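Local coordinates for protein NAD-dependent epimerase/dehydratase (Methylobacillus flagellatus KT, PDB 3GPI) that is of unknown function but belongs to the NAD-dependent epimerase/dehydratase family and probably binds a dinucleotide in a Rossmann-type domain, at residues A[15-20]-A[185-190]; A[194-199]-A[257-262]; A[9-14]-A[37-42]; A[139-144]-A[149-154]; A[225-230]-A[268-273]. All coordinates share one frame; numbering follows the deposited sequence. Where two conformers were deposited one is given.

Contacts 1, 3 and 4 lie in the Rossmann-type part of the chain. Contact 2 ties a C-terminal loop onto helix 187-201 of that part. Contacts 1 and 3 share helix 13-24, which follows the glycine-rich turn; their centres are about 11 Å apart. Contacts 1 and 2 share helix 187-201, with centres also about 11 Å apart. Contact 4 reaches the same mixed sheet as contact 1, through the neighbouring strands 149-158 and 181-186. Both segments of contact 4 come between the two segments of contact 1 along the chain. Contact 5 pairs two C-terminal helices. Its centre is about 32 Å from that of contact 4. The segments of contacts 2 and 5 alternate along the chain, but the two contacts do not touch.

Contact 1: residues A[15-20]-A[185-190]; sequences GLELAR and IHRDDG
Glu17 of helix 13-24 meets Arg187 and Asp188, the first residues of helix 187-201. Its CG lies anti to the backbone N (chi1 176°), and the bend at chi2 turns the carboxylate along its own helix. There Arg20 grips it side-on. Arg20 NE gives a 3.0 Å bond to Glu17 OE1, and Arg20 NH2 gives a 2.7 Å bond to Glu17 OE2. Arg187 makes a different grip on Asp188: NE and NH2 both donate to the single oxygen OD1, in the plane of the guanidinium. The bond from Arg187 NH2 to Asp188 OD1 uses the syn lone pair and measures 2.7 Å.

Across the contact the attraction is looser. Glu17 OE1 lies over one face of the Arg187 guanidinium, 3.8 Å from Arg187 NH2, with the two flat groups nearly parallel. No N-H points at the oxygen, so this long salt bridge rests on charge alone. Glu17 OE2 also comes within 3.6 Å of Asp188 OD1. The two arginines probably offset this like-charge approach, and Arg21 adds a further salt bridge to Glu17. With an alanine here, Arg20 would probably lose its two-pronged partner and Arg187 the negative charge over its guanidinium.

His186 ND1 caps the start of the second helix by accepting from Asp188 N at 2.9 Å. The His186 ring stacks on Tyr263. Helix 187-201 follows directly on strand 181-186, which pairs with strand 149-158. Helix 13-24 packs Leu18 on Ile194 and Ala195 of helix 187-201 and on Ile8 of strand 6-9.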
# COMPACT_ATOMS: atom_id res chain seq x y z
N GLY A 15 3.23 7.48 -0.80
CA GLY A 15 2.70 8.82 -0.48
C GLY A 15 3.15 9.86 -1.48
O GLY A 15 2.38 10.76 -1.81
N LEU A 16 4.37 9.74 -1.98
CA LEU A 16 4.87 10.68 -2.97
C LEU A 16 4.17 10.56 -4.30
O LEU A 16 3.83 11.56 -4.93
CB LEU A 16 6.38 10.60 -3.14
CG LEU A 16 7.13 11.13 -1.92
CD1 LEU A 16 8.60 10.68 -1.90
CD2 LEU A 16 7.04 12.66 -2.00
N GLU A 17 3.91 9.32 -4.72
CA GLU A 17 3.22 9.12 -5.96
C GLU A 17 1.77 9.58 -5.86
O GLU A 17 1.24 10.17 -6.80
CB GLU A 17 3.32 7.65 -6.42
CG GLU A 17 2.52 7.29 -7.68
CD GLU A 17 2.97 7.98 -8.95
OE1 GLU A 17 4.07 8.60 -8.97
OE2 GLU A 17 2.21 7.92 -9.93
N LEU A 18 1.15 9.33 -4.71
CA LEU A 18 -0.20 9.81 -4.46
C LEU A 18 -0.22 11.33 -4.51
O LEU A 18 -1.10 11.94 -5.13
CB LEU A 18 -0.65 9.30 -3.10
CG LEU A 18 -2.05 9.82 -2.71
CD1 LEU A 18 -3.11 9.47 -3.74
CD2 LEU A 18 -2.41 9.23 -1.33
N ALA A 19 0.75 11.96 -3.84
CA ALA A 19 0.77 13.43 -3.85
C ALA A 19 0.87 13.96 -5.27
O ALA A 19 0.20 14.93 -5.62
CB ALA A 19 1.93 13.96 -2.99
N ARG A 20 1.70 13.33 -6.08
CA ARG A 20 1.90 13.80 -7.45
C ARG A 20 0.60 13.77 -8.23
O ARG A 20 0.23 14.72 -8.92
CB ARG A 20 2.98 12.94 -8.13
CG ARG A 20 3.38 13.38 -9.53
CD ARG A 20 4.29 12.35 -10.27
NE ARG A 20 3.55 11.12 -10.60
CZ ARG A 20 2.77 10.97 -11.67
NH1 ARG A 20 2.60 11.99 -12.52
NH2 ARG A 20 2.15 9.82 -11.90
N ILE A 185 0.66 -5.39 -5.54
CA ILE A 185 0.04 -4.21 -6.10
C ILE A 185 1.17 -3.30 -6.54
O ILE A 185 2.11 -3.06 -5.81
CB ILE A 185 -0.93 -3.54 -5.06
CG1 ILE A 185 -1.71 -2.36 -5.68
CG2 ILE A 185 -0.18 -3.11 -3.80
CD1 ILE A 185 -2.85 -2.79 -6.67
N HIS A 186 1.07 -2.76 -7.75
CA HIS A 186 2.07 -1.82 -8.19
C HIS A 186 1.87 -0.50 -7.46
O HIS A 186 0.73 -0.05 -7.26
CB HIS A 186 1.88 -1.59 -9.69
CG HIS A 186 3.02 -0.86 -10.35
ND1 HIS A 186 3.27 0.50 -10.15
CD2 HIS A 186 3.97 -1.29 -11.22
CE1 HIS A 186 4.32 0.85 -10.87
NE2 HIS A 186 4.76 -0.21 -11.53
N ARG A 187 2.96 0.13 -7.04
CA ARG A 187 2.91 1.45 -6.39
C ARG A 187 1.96 2.41 -7.09
O ARG A 187 1.18 3.12 -6.44
CB ARG A 187 4.31 2.06 -6.36
CG ARG A 187 4.39 3.46 -5.73
CD ARG A 187 5.64 4.20 -6.27
NE ARG A 187 5.50 4.60 -7.66
CZ ARG A 187 6.44 5.21 -8.37
NH1 ARG A 187 7.61 5.48 -7.83
NH2 ARG A 187 6.21 5.50 -9.64
N ASP A 188 1.99 2.47 -8.42
CA ASP A 188 1.18 3.46 -9.11
C ASP A 188 -0.30 3.11 -9.07
O ASP A 188 -1.15 4.00 -9.07
CB ASP A 188 1.58 3.60 -10.55
CG ASP A 188 2.96 4.22 -10.74
OD1 ASP A 188 3.62 4.65 -9.79
OD2 ASP A 188 3.36 4.33 -11.92
N ASP A 189 -0.65 1.82 -9.06
CA ASP A 189 -2.05 1.47 -8.85
C ASP A 189 -2.51 1.73 -7.43
O ASP A 189 -3.66 2.13 -7.21
CB ASP A 189 -2.29 -0.02 -9.19
CG ASP A 189 -2.54 -0.22 -10.67
OD1 ASP A 189 -3.39 0.53 -11.20
OD2 ASP A 189 -1.96 -1.16 -11.27
N GLY A 190 -1.67 1.48 -6.42
CA GLY A 190 -2.06 1.79 -5.06
C GLY A 190 -2.35 3.29 -4.94
O GLY A 190 -3.36 3.69 -4.35

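Contact 2: residues A[194-199]-A[257-262]; sequences IAYLIQ and SGYQLI
An ST turn just after helix 252-256 receives the ring of Tyr196 from helix 187-201. Ser257 OG accepts from Tyr259 N at 3.2 Å, which defines the turn, and also bonds to Leu254 O. Tyr196 OH donates to Ser257 O over 2.7 Å, with the donor tilted 26° from the carbonyl plane. With chi1 at 174°, Tyr196 CG points off its helix and carries the ring toward the turn. The carbonyl oxygen of Ser257 lies at the ring edge, while Tyr259 CA sits over one face, toward the rim. Gly258 has positive phi. A side chain there would run into Tyr196 OH.

Tyr259 CB packs 3.8 Å from Tyr196 CD2. The two rings meet obliquely, their planes at 57°. Their side chains run past each other in opposite directions. Tyr259 OH goes on to bond Asp189.

Tyr259 also meets Phe193 of helix 187-201 edge-to-face. The loop 257-262 therefore lies along this helix, before helix 266-277. Elsewhere on helix 187-201, Ile194 and Leu197 pack on Leu152 of strand 149-158, and Ala195 and Ile198 on Leu22 of helix 13-24.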
# COMPACT_ATOMS: atom_id res chain seq x y z
N ILE A 194 -6.20 5.13 -4.52
CA ILE A 194 -6.54 6.10 -3.47
C ILE A 194 -7.01 7.43 -4.06
O ILE A 194 -8.02 7.99 -3.62
CB ILE A 194 -5.38 6.36 -2.52
CG1 ILE A 194 -4.98 5.05 -1.83
CG2 ILE A 194 -5.75 7.45 -1.51
CD1 ILE A 194 -3.69 5.14 -1.07
N ALA A 195 -6.34 7.91 -5.11
CA ALA A 195 -6.80 9.14 -5.77
C ALA A 195 -8.17 8.96 -6.35
O ALA A 195 -8.99 9.90 -6.29
CB ALA A 195 -5.82 9.59 -6.86
N TYR A 196 -8.44 7.78 -6.91
CA TYR A 196 -9.76 7.51 -7.46
C TYR A 196 -10.82 7.55 -6.35
O TYR A 196 -11.91 8.17 -6.52
CB TYR A 196 -9.76 6.16 -8.17
CG TYR A 196 -11.10 5.68 -8.67
CD1 TYR A 196 -11.64 6.20 -9.84
CD2 TYR A 196 -11.78 4.65 -8.00
CE1 TYR A 196 -12.82 5.73 -10.32
CE2 TYR A 196 -13.02 4.19 -8.48
CZ TYR A 196 -13.50 4.74 -9.65
OH TYR A 196 -14.72 4.28 -10.15
N LEU A 197 -10.51 6.97 -5.20
CA LEU A 197 -11.50 6.97 -4.11
C LEU A 197 -11.71 8.39 -3.62
O LEU A 197 -12.81 8.74 -3.21
CB LEU A 197 -11.06 6.07 -2.95
CG LEU A 197 -11.01 4.59 -3.28
CD1 LEU A 197 -10.54 3.85 -2.05
CD2 LEU A 197 -12.38 4.06 -3.76
N ILE A 198 -10.68 9.21 -3.66
CA ILE A 198 -10.81 10.60 -3.25
C ILE A 198 -11.69 11.35 -4.21
O ILE A 198 -12.52 12.16 -3.77
CB ILE A 198 -9.38 11.24 -3.08
CG1 ILE A 198 -8.76 10.74 -1.77
CG2 ILE A 198 -9.44 12.80 -3.09
CD1 ILE A 198 -7.28 11.04 -1.65
N GLN A 199 -11.55 11.09 -5.52
CA GLN A 199 -12.41 11.70 -6.54
C GLN A 199 -13.87 11.25 -6.39
O GLN A 199 -14.79 12.05 -6.63
CB GLN A 199 -11.88 11.41 -7.94
CG GLN A 199 -12.69 12.07 -9.04
CD GLN A 199 -12.18 11.72 -10.42
OE1 GLN A 199 -12.36 10.59 -10.89
NE2 GLN A 199 -11.54 12.69 -11.08
N SER A 257 -15.55 -1.16 -7.66
CA SER A 257 -15.57 0.30 -7.44
C SER A 257 -15.49 1.02 -8.75
O SER A 257 -15.74 2.24 -8.79
CB SER A 257 -14.37 0.76 -6.58
OG SER A 257 -13.16 0.69 -7.35
N GLY A 258 -15.11 0.32 -9.82
CA GLY A 258 -14.95 0.93 -11.13
C GLY A 258 -13.51 1.32 -11.44
O GLY A 258 -13.23 1.75 -12.56
N TYR A 259 -12.63 1.18 -10.45
CA TYR A 259 -11.23 1.51 -10.68
C TYR A 259 -10.64 0.57 -11.73
O TYR A 259 -10.88 -0.64 -11.69
CB TYR A 259 -10.44 1.42 -9.36
CG TYR A 259 -8.97 1.70 -9.64
CD1 TYR A 259 -8.55 3.00 -9.93
CD2 TYR A 259 -8.02 0.68 -9.64
CE1 TYR A 259 -7.22 3.30 -10.23
CE2 TYR A 259 -6.70 0.95 -9.91
CZ TYR A 259 -6.31 2.24 -10.24
OH TYR A 259 -5.02 2.53 -10.57
N GLN A 260 -9.86 1.13 -12.65
CA GLN A 260 -9.19 0.34 -13.70
C GLN A 260 -7.70 0.23 -13.43
O GLN A 260 -6.97 1.21 -13.39
CB GLN A 260 -9.42 0.93 -15.09
CG GLN A 260 -10.87 0.77 -15.51
CD GLN A 260 -11.15 1.38 -16.86
OE1 GLN A 260 -10.95 2.58 -17.06
NE2 GLN A 260 -11.67 0.58 -17.78
N LEU A 261 -7.24 -1.00 -13.19
CA LEU A 261 -5.82 -1.18 -12.94
C LEU A 261 -4.94 -0.77 -14.11
O LEU A 261 -5.19 -1.14 -15.28
CB LEU A 261 -5.56 -2.64 -12.59
CG LEU A 261 -6.07 -3.11 -11.23
CD1 LEU A 261 -6.31 -4.62 -11.20
CD2 LEU A 261 -5.18 -2.67 -10.04
N ILE A 262 -3.90 -0.02 -13.80
CA ILE A 262 -2.86 0.33 -14.78
C ILE A 262 -2.07 -0.94 -15.13
O ILE A 262 -1.74 -1.17 -16.29
CB ILE A 262 -1.90 1.38 -14.21
CG1 ILE A 262 -2.66 2.66 -13.84
CG2 ILE A 262 -0.76 1.72 -15.21
CD1 ILE A 262 -1.84 3.58 -12.96

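Contact 3: residues A[9-14]-A[37-42]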
# COMPACT_ATOMS: atom_id res chain seq x y z
N ALA A 9 0.13 11.63 5.62
CA ALA A 9 1.10 11.37 6.67
C ALA A 9 1.91 10.17 6.26
O ALA A 9 1.38 9.07 6.15
CB ALA A 9 0.42 11.10 7.97
N GLY A 10 3.20 10.40 6.03
CA GLY A 10 4.10 9.38 5.55
C GLY A 10 4.43 9.65 4.10
O GLY A 10 3.56 9.52 3.22
N CYS A 11 5.68 10.02 3.84
CA CYS A 11 6.11 10.41 2.50
C CYS A 11 7.13 9.45 1.91
O CYS A 11 8.14 9.86 1.32
CB CYS A 11 6.65 11.83 2.49
SG CYS A 11 5.40 13.08 2.88
N GLY A 12 6.87 8.17 2.07
CA GLY A 12 7.58 7.18 1.29
C GLY A 12 7.09 7.18 -0.15
O GLY A 12 6.40 8.10 -0.63
N ASP A 13 7.43 6.13 -0.88
CA ASP A 13 7.20 6.17 -2.32
C ASP A 13 5.70 6.22 -2.67
O ASP A 13 5.29 6.89 -3.62
CB ASP A 13 7.92 5.06 -3.06
CG ASP A 13 7.48 3.63 -2.65
OD1 ASP A 13 6.76 3.42 -1.64
OD2 ASP A 13 7.90 2.70 -3.39
N LEU A 14 4.89 5.51 -1.91
CA LEU A 14 3.46 5.49 -2.18
C LEU A 14 2.88 6.87 -1.94
O LEU A 14 2.15 7.40 -2.79
CB LEU A 14 2.78 4.45 -1.29
CG LEU A 14 1.27 4.48 -1.33
CD1 LEU A 14 0.71 4.12 -2.67
CD2 LEU A 14 0.67 3.59 -0.26
N GLN A 37 14.36 12.06 5.59
CA GLN A 37 13.75 11.71 4.32
C GLN A 37 13.85 12.89 3.38
O GLN A 37 13.12 13.88 3.52
CB GLN A 37 12.28 11.32 4.46
CG GLN A 37 12.03 9.99 5.03
CD GLN A 37 10.56 9.77 5.08
OE1 GLN A 37 9.87 10.39 5.88
NE2 GLN A 37 10.06 8.91 4.20
N PRO A 38 14.76 12.78 2.42
CA PRO A 38 14.84 13.80 1.42
C PRO A 38 13.65 13.73 0.49
O PRO A 38 13.15 12.65 0.16
CB PRO A 38 16.12 13.42 0.65
CG PRO A 38 16.21 11.97 0.80
CD PRO A 38 15.72 11.69 2.16
N MET A 39 13.21 14.90 0.06
CA MET A 39 12.07 15.01 -0.85
C MET A 39 12.50 15.46 -2.22
O MET A 39 13.43 16.25 -2.36
CB MET A 39 11.04 16.01 -0.28
CG MET A 39 10.42 15.56 1.03
SD MET A 39 9.25 14.15 0.83
CE MET A 39 10.18 12.79 1.59
N PRO A 40 11.76 15.04 -3.27
CA PRO A 40 11.99 15.60 -4.60
C PRO A 40 11.50 17.04 -4.66
O PRO A 40 10.53 17.41 -3.98
CB PRO A 40 11.14 14.72 -5.51
CG PRO A 40 10.18 14.07 -4.63
CD PRO A 40 10.65 14.08 -3.23
N ALA A 41 12.20 17.86 -5.41
CA ALA A 41 11.84 19.27 -5.56
C ALA A 41 10.40 19.40 -6.00
O ALA A 41 9.90 18.67 -6.89
CB ALA A 41 12.78 20.06 -6.49
N GLY A 42 9.73 20.34 -5.33
CA GLY A 42 8.35 20.69 -5.68
C GLY A 42 7.30 20.09 -4.78
O GLY A 42 6.15 20.57 -4.82
O HOH W 1 7.44 9.75 6.08
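Cys11 and Gln37 mark the nearest approach of the two backbones, with CA atoms 8.0 Å apart. Cys11 lies in a glycine-rich turn: Gly10, Gly12 and Gly15 fit the GxGxxG pattern of Rossmann folds, consistent with a dinucleotide-binding turn. The chain leaves strand 6-9 at Ala9, turns through Gly10, Cys11 and Gly12, and enters helix 13-24. Segment 37-42 has no regular structure and links strand 29-33 to strand 45-47. Gly10 has positive phi (107°), a conformation in which a CB would press on the preceding carbonyl oxygen. Gly12 is the N-cap residue of the helix.

Two side chains of the loop approach Cys11. Met39 folds back through bends at chi2 and chi3, which brings its methyl group to the turn. Met39 CE makes an apolar contact of 3.8 Å with Cys11 CB and a van der Waals contact of 3.6 Å with Cys11 O. The sulfur follows close behind, with Met39 SD 3.9 Å from Cys11 CB. Met39 also rests on Leu16 of helix 13-24, and both Met39 and Cys11 touch Arg33 and Thr45 of the flanking strands.

Gln37 reaches in with its amide end. Gln37 NE2 is 3.6 Å from Cys11 O, too far to count as a bond. At the other end of the amide, Gln37 OE1 accepts from Arg34 N. The same oxygen takes part in a water bridge. A water donates to Gln37 OE1 over an unusually short 2.5 Å and accepts from Cys11 N at 2.9 Å.

Contact 4: residues A[139-144]-A[149-154]; sequences EAEALL and STILRF
The CA atoms of Glu141 and Ile151 lie 7.1 Å apart, and those of Leu144 and Ser149 6.5 Å, where helix 132-143 turns back into strand 149-158. The helix joins the parallel neighbours 103-109 and 149-158 of the mixed sheet, and here it packs on the second strand of this beta-alpha-beta connection.

Glu141 runs out extended beyond CG and meets the guanidinium of Arg153 at its edge. The grip is side-on and two-pronged. Arg153 NH2 donates to Glu141 OE1 at 2.7 Å, and Arg153 NE to Glu141 OE2 at 3.0 Å. Both oxygens use their syn lone pairs, both bonds are nearly straight, and the carboxylate and guanidinium planes are 19° apart.

Ile151 packs against the carboxylate end, its CG2 3.6 Å from Glu141 OE2. Ile151 CG1 also lies 4.1 Å from Leu144 CD1. Ser149 OG comes 3.6 Å from Leu144 CB; its hydroxyl is bonded to Tyr147 O.

Ser108 OG also binds Glu141 OE2, and Tyr113 OH binds Arg153 NH1. A glutamine in place of Glu141 would probably leave the Arg153 charge without its mate and spoil one of the two bonds. The pair is buried, so mutual neutralisation probably offsets much of the cost of enclosing both charges.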
# COMPACT_ATOMS: atom_id res chain seq x y z
N GLU A 139 -4.59 -3.37 15.47
CA GLU A 139 -4.80 -2.42 16.56
C GLU A 139 -4.92 -0.99 16.04
O GLU A 139 -5.78 -0.22 16.52
CB GLU A 139 -3.67 -2.54 17.58
CG GLU A 139 -3.69 -1.48 18.66
CD GLU A 139 -2.77 -1.82 19.78
OE1 GLU A 139 -1.54 -1.86 19.56
OE2 GLU A 139 -3.29 -2.04 20.90
N ALA A 140 -4.08 -0.62 15.06
CA ALA A 140 -4.16 0.71 14.43
C ALA A 140 -5.48 0.86 13.66
O ALA A 140 -6.11 1.93 13.74
CB ALA A 140 -2.95 0.97 13.53
N GLU A 141 -5.89 -0.19 12.95
CA GLU A 141 -7.15 -0.20 12.20
C GLU A 141 -8.34 0.06 13.09
O GLU A 141 -9.25 0.80 12.71
CB GLU A 141 -7.37 -1.54 11.50
CG GLU A 141 -6.66 -1.72 10.16
CD GLU A 141 -7.06 -3.00 9.45
OE1 GLU A 141 -8.14 -3.55 9.70
OE2 GLU A 141 -6.31 -3.47 8.58
N ALA A 142 -8.31 -0.55 14.28
CA ALA A 142 -9.50 -0.67 15.14
C ALA A 142 -10.06 0.69 15.49
O ALA A 142 -11.29 0.87 15.55
CB ALA A 142 -9.14 -1.43 16.41
N LEU A 143 -9.13 1.62 15.72
CA LEU A 143 -9.40 3.00 16.09
C LEU A 143 -10.36 3.65 15.11
O LEU A 143 -11.34 4.28 15.49
CB LEU A 143 -8.07 3.75 16.10
CG LEU A 143 -7.94 5.10 16.82
CD1 LEU A 143 -8.36 5.00 18.31
CD2 LEU A 143 -6.52 5.57 16.70
N LEU A 144 -10.09 3.48 13.83
CA LEU A 144 -10.93 4.11 12.82
C LEU A 144 -12.42 3.76 12.85
O LEU A 144 -13.19 4.33 12.08
CB LEU A 144 -10.36 3.80 11.44
CG LEU A 144 -8.95 4.35 11.25
CD1 LEU A 144 -8.36 3.89 9.92
CD2 LEU A 144 -8.95 5.86 11.35
N SER A 149 -14.18 6.57 7.28
CA SER A 149 -12.86 6.05 6.93
C SER A 149 -12.94 4.87 6.01
O SER A 149 -13.93 4.20 5.93
CB SER A 149 -12.11 5.66 8.20
OG SER A 149 -12.76 4.62 8.89
N THR A 150 -11.81 4.61 5.35
CA THR A 150 -11.62 3.48 4.47
C THR A 150 -10.25 2.93 4.78
O THR A 150 -9.25 3.64 4.65
CB THR A 150 -11.67 3.90 3.03
OG1 THR A 150 -12.97 4.42 2.74
CG2 THR A 150 -11.38 2.69 2.10
N ILE A 151 -10.22 1.67 5.18
CA ILE A 151 -8.98 0.94 5.39
C ILE A 151 -8.64 0.25 4.06
O ILE A 151 -9.47 -0.38 3.41
CB ILE A 151 -9.21 -0.12 6.46
CG1 ILE A 151 -9.42 0.56 7.82
CG2 ILE A 151 -8.04 -1.10 6.52
CD1 ILE A 151 -10.06 -0.39 8.80
N LEU A 152 -7.38 0.43 3.67
CA LEU A 152 -6.87 -0.13 2.42
C LEU A 152 -5.80 -1.16 2.77
O LEU A 152 -4.66 -0.77 3.11
CB LEU A 152 -6.27 1.00 1.58
CG LEU A 152 -7.30 2.08 1.25
CD1 LEU A 152 -6.58 3.30 0.69
CD2 LEU A 152 -8.38 1.59 0.32
N ARG A 153 -6.15 -2.45 2.71
CA ARG A 153 -5.13 -3.47 3.02
C ARG A 153 -4.35 -3.79 1.76
O ARG A 153 -4.87 -4.45 0.86
CB ARG A 153 -5.81 -4.73 3.55
CG ARG A 153 -6.33 -4.53 4.97
CD ARG A 153 -7.05 -5.78 5.50
NE ARG A 153 -7.62 -5.50 6.82
CZ ARG A 153 -8.64 -6.18 7.34
NH1 ARG A 153 -9.20 -7.18 6.68
NH2 ARG A 153 -9.10 -5.81 8.52
N PHE A 154 -3.15 -3.19 1.65
CA PHE A 154 -2.32 -3.36 0.46
C PHE A 154 -1.59 -4.71 0.53
O PHE A 154 -1.10 -5.09 1.61
CB PHE A 154 -1.25 -2.28 0.42
CG PHE A 154 -1.65 -0.99 -0.24
CD1 PHE A 154 -0.79 -0.42 -1.17
CD2 PHE A 154 -2.82 -0.34 0.07
CE1 PHE A 154 -1.13 0.80 -1.80
CE2 PHE A 154 -3.19 0.84 -0.59
CZ PHE A 154 -2.34 1.43 -1.50

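Contact 5: residues A[225-230]-A[268-273]; sequences RWLADR and SGYGAL. With EDO (1,2-ethanediol), chain B.
Tyr270 CB is touched by two neighbours from helix 220-230. Leu227 CD2 comes to 3.7 Å from Tyr270 CB and Trp226 CZ3 to 3.8 Å. The leucine's other methyl, CD1, lies over one face of the tyrosine ring, and the two side chains cross at about a right angle. The indole comes in obliquely, with its six-membered ring leading. Trp226 CH2 lies 4.1 Å from Gly271 N, which sits at the edge of the indole. Tyr270 OH shares a 2.7 Å hydrogen bond with O1 of a 1,2-ethanediol, probably from the crystallisation liquor, which also binds Arg184.

A chi1 of -174° swings the indole of Trp226 beside the carbonyl carbon and across to helix 266-277. Arg230 folds over it: the guanidinium lies with one face above Trp226 NE1, and Arg230 NH1 donates to Trp226 O at 3.2 Å. That carbonyl also accepts the helical bond from Arg230 N, on the opposite face of its plane. Tyr266 meets the indole edge-to-face.

Farther out, Met165 of helix 164-168 packs on both Leu227 and Tyr270, and Tyr158 stacks on Tyr270. The contact packs two helices of the C-terminal part, its centre about 21 Å from that of the chain. The helix segments run at 32° to each other, their axes 11.5 Å apart, a distance spanned by these large side chains. Apolar packing thus joins the helices, while the hydroxyl of Tyr270 points to a polar group, here the diol.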
# COMPACT_ATOMS: atom_id res chain seq x y z
N ARG A 225 10.63 -17.66 -11.97
CA ARG A 225 11.01 -18.23 -13.27
C ARG A 225 10.63 -17.31 -14.41
O ARG A 225 11.39 -17.21 -15.36
CB ARG A 225 10.37 -19.60 -13.45
CG ARG A 225 11.03 -20.68 -12.62
CD ARG A 225 10.32 -21.97 -12.85
NE ARG A 225 11.03 -23.06 -12.22
CZ ARG A 225 10.97 -24.31 -12.68
NH1 ARG A 225 10.29 -24.58 -13.80
NH2 ARG A 225 11.62 -25.26 -12.03
N TRP A 226 9.47 -16.65 -14.33
CA TRP A 226 9.04 -15.74 -15.41
C TRP A 226 10.06 -14.59 -15.48
O TRP A 226 10.51 -14.17 -16.58
CB TRP A 226 7.61 -15.23 -15.05
CG TRP A 226 6.97 -14.39 -16.16
CD1 TRP A 226 6.13 -14.84 -17.14
CD2 TRP A 226 7.11 -12.99 -16.37
NE1 TRP A 226 5.75 -13.81 -17.95
CE2 TRP A 226 6.32 -12.65 -17.49
CE3 TRP A 226 7.78 -11.97 -15.69
CZ2 TRP A 226 6.21 -11.34 -17.98
CZ3 TRP A 226 7.67 -10.65 -16.16
CH2 TRP A 226 6.90 -10.36 -17.32
N LEU A 227 10.43 -14.05 -14.32
CA LEU A 227 11.40 -12.98 -14.27
C LEU A 227 12.80 -13.41 -14.73
O LEU A 227 13.53 -12.64 -15.37
CB LEU A 227 11.46 -12.41 -12.87
CG LEU A 227 10.24 -11.55 -12.47
CD1 LEU A 227 10.27 -11.21 -11.02
CD2 LEU A 227 10.14 -10.28 -13.36
N ALA A 228 13.15 -14.65 -14.41
CA ALA A 228 14.44 -15.20 -14.81
C ALA A 228 14.44 -15.37 -16.33
O ALA A 228 15.42 -14.98 -16.98
CB ALA A 228 14.68 -16.53 -14.12
N ASP A 229 13.33 -15.86 -16.90
CA ASP A 229 13.22 -16.05 -18.34
C ASP A 229 13.41 -14.75 -19.10
O ASP A 229 14.13 -14.68 -20.11
CB ASP A 229 11.88 -16.68 -18.71
CG ASP A 229 11.79 -18.14 -18.34
OD1 ASP A 229 12.80 -18.74 -17.89
OD2 ASP A 229 10.67 -18.72 -18.48
N ARG A 230 12.85 -13.68 -18.60
CA ARG A 230 12.97 -12.42 -19.31
C ARG A 230 14.29 -11.71 -19.09
O ARG A 230 14.55 -10.71 -19.73
CB ARG A 230 11.77 -11.52 -18.94
CG ARG A 230 10.61 -11.81 -19.92
CD ARG A 230 9.27 -11.88 -19.28
NE ARG A 230 8.30 -12.58 -20.14
CZ ARG A 230 8.06 -13.89 -20.07
NH1 ARG A 230 8.72 -14.64 -19.20
NH2 ARG A 230 7.16 -14.45 -20.89
N SER A 268 2.25 -7.23 -16.90
CA SER A 268 2.23 -5.81 -17.23
C SER A 268 3.20 -4.99 -16.38
O SER A 268 4.01 -4.19 -16.88
CB SER A 268 0.80 -5.28 -17.03
OG SER A 268 -0.05 -5.94 -17.93
N GLY A 269 3.12 -5.16 -15.06
CA GLY A 269 3.92 -4.39 -14.16
C GLY A 269 5.40 -4.69 -14.26
O GLY A 269 6.22 -3.76 -14.39
N TYR A 270 5.77 -5.96 -14.17
CA TYR A 270 7.17 -6.28 -14.31
C TYR A 270 7.67 -6.09 -15.74
O TYR A 270 8.81 -5.69 -15.91
CB TYR A 270 7.49 -7.67 -13.77
CG TYR A 270 7.57 -7.70 -12.27
CD1 TYR A 270 8.62 -7.09 -11.60
CD2 TYR A 270 6.59 -8.32 -11.50
CE1 TYR A 270 8.73 -7.08 -10.22
CE2 TYR A 270 6.69 -8.35 -10.09
CZ TYR A 270 7.75 -7.73 -9.46
OH TYR A 270 7.83 -7.72 -8.11
N GLY A 271 6.80 -6.31 -16.72
CA GLY A 271 7.17 -5.90 -18.11
C GLY A 271 7.62 -4.42 -18.16
O GLY A 271 8.70 -4.10 -18.72
N ALA A 272 6.86 -3.52 -17.54
CA ALA A 272 7.21 -2.09 -17.56
C ALA A 272 8.51 -1.80 -16.80
O ALA A 272 9.29 -0.92 -17.16
CB ALA A 272 6.06 -1.27 -17.00
N LEU A 273 8.79 -2.57 -15.76
CA LEU A 273 9.89 -2.20 -14.90
C LEU A 273 11.17 -2.67 -15.50
O LEU A 273 12.20 -1.98 -15.42
CB LEU A 273 9.71 -2.80 -13.51
CG LEU A 273 8.62 -2.18 -12.67
CD1 LEU A 273 8.38 -3.06 -11.45
CD2 LEU A 273 9.03 -0.77 -12.25
C1 EDO B . 6.09 -9.05 -5.43
O1 EDO B . 5.83 -8.87 -6.78
C2 EDO B . 5.24 -10.25 -5.14
O2 EDO B . 6.15 -11.27 -4.83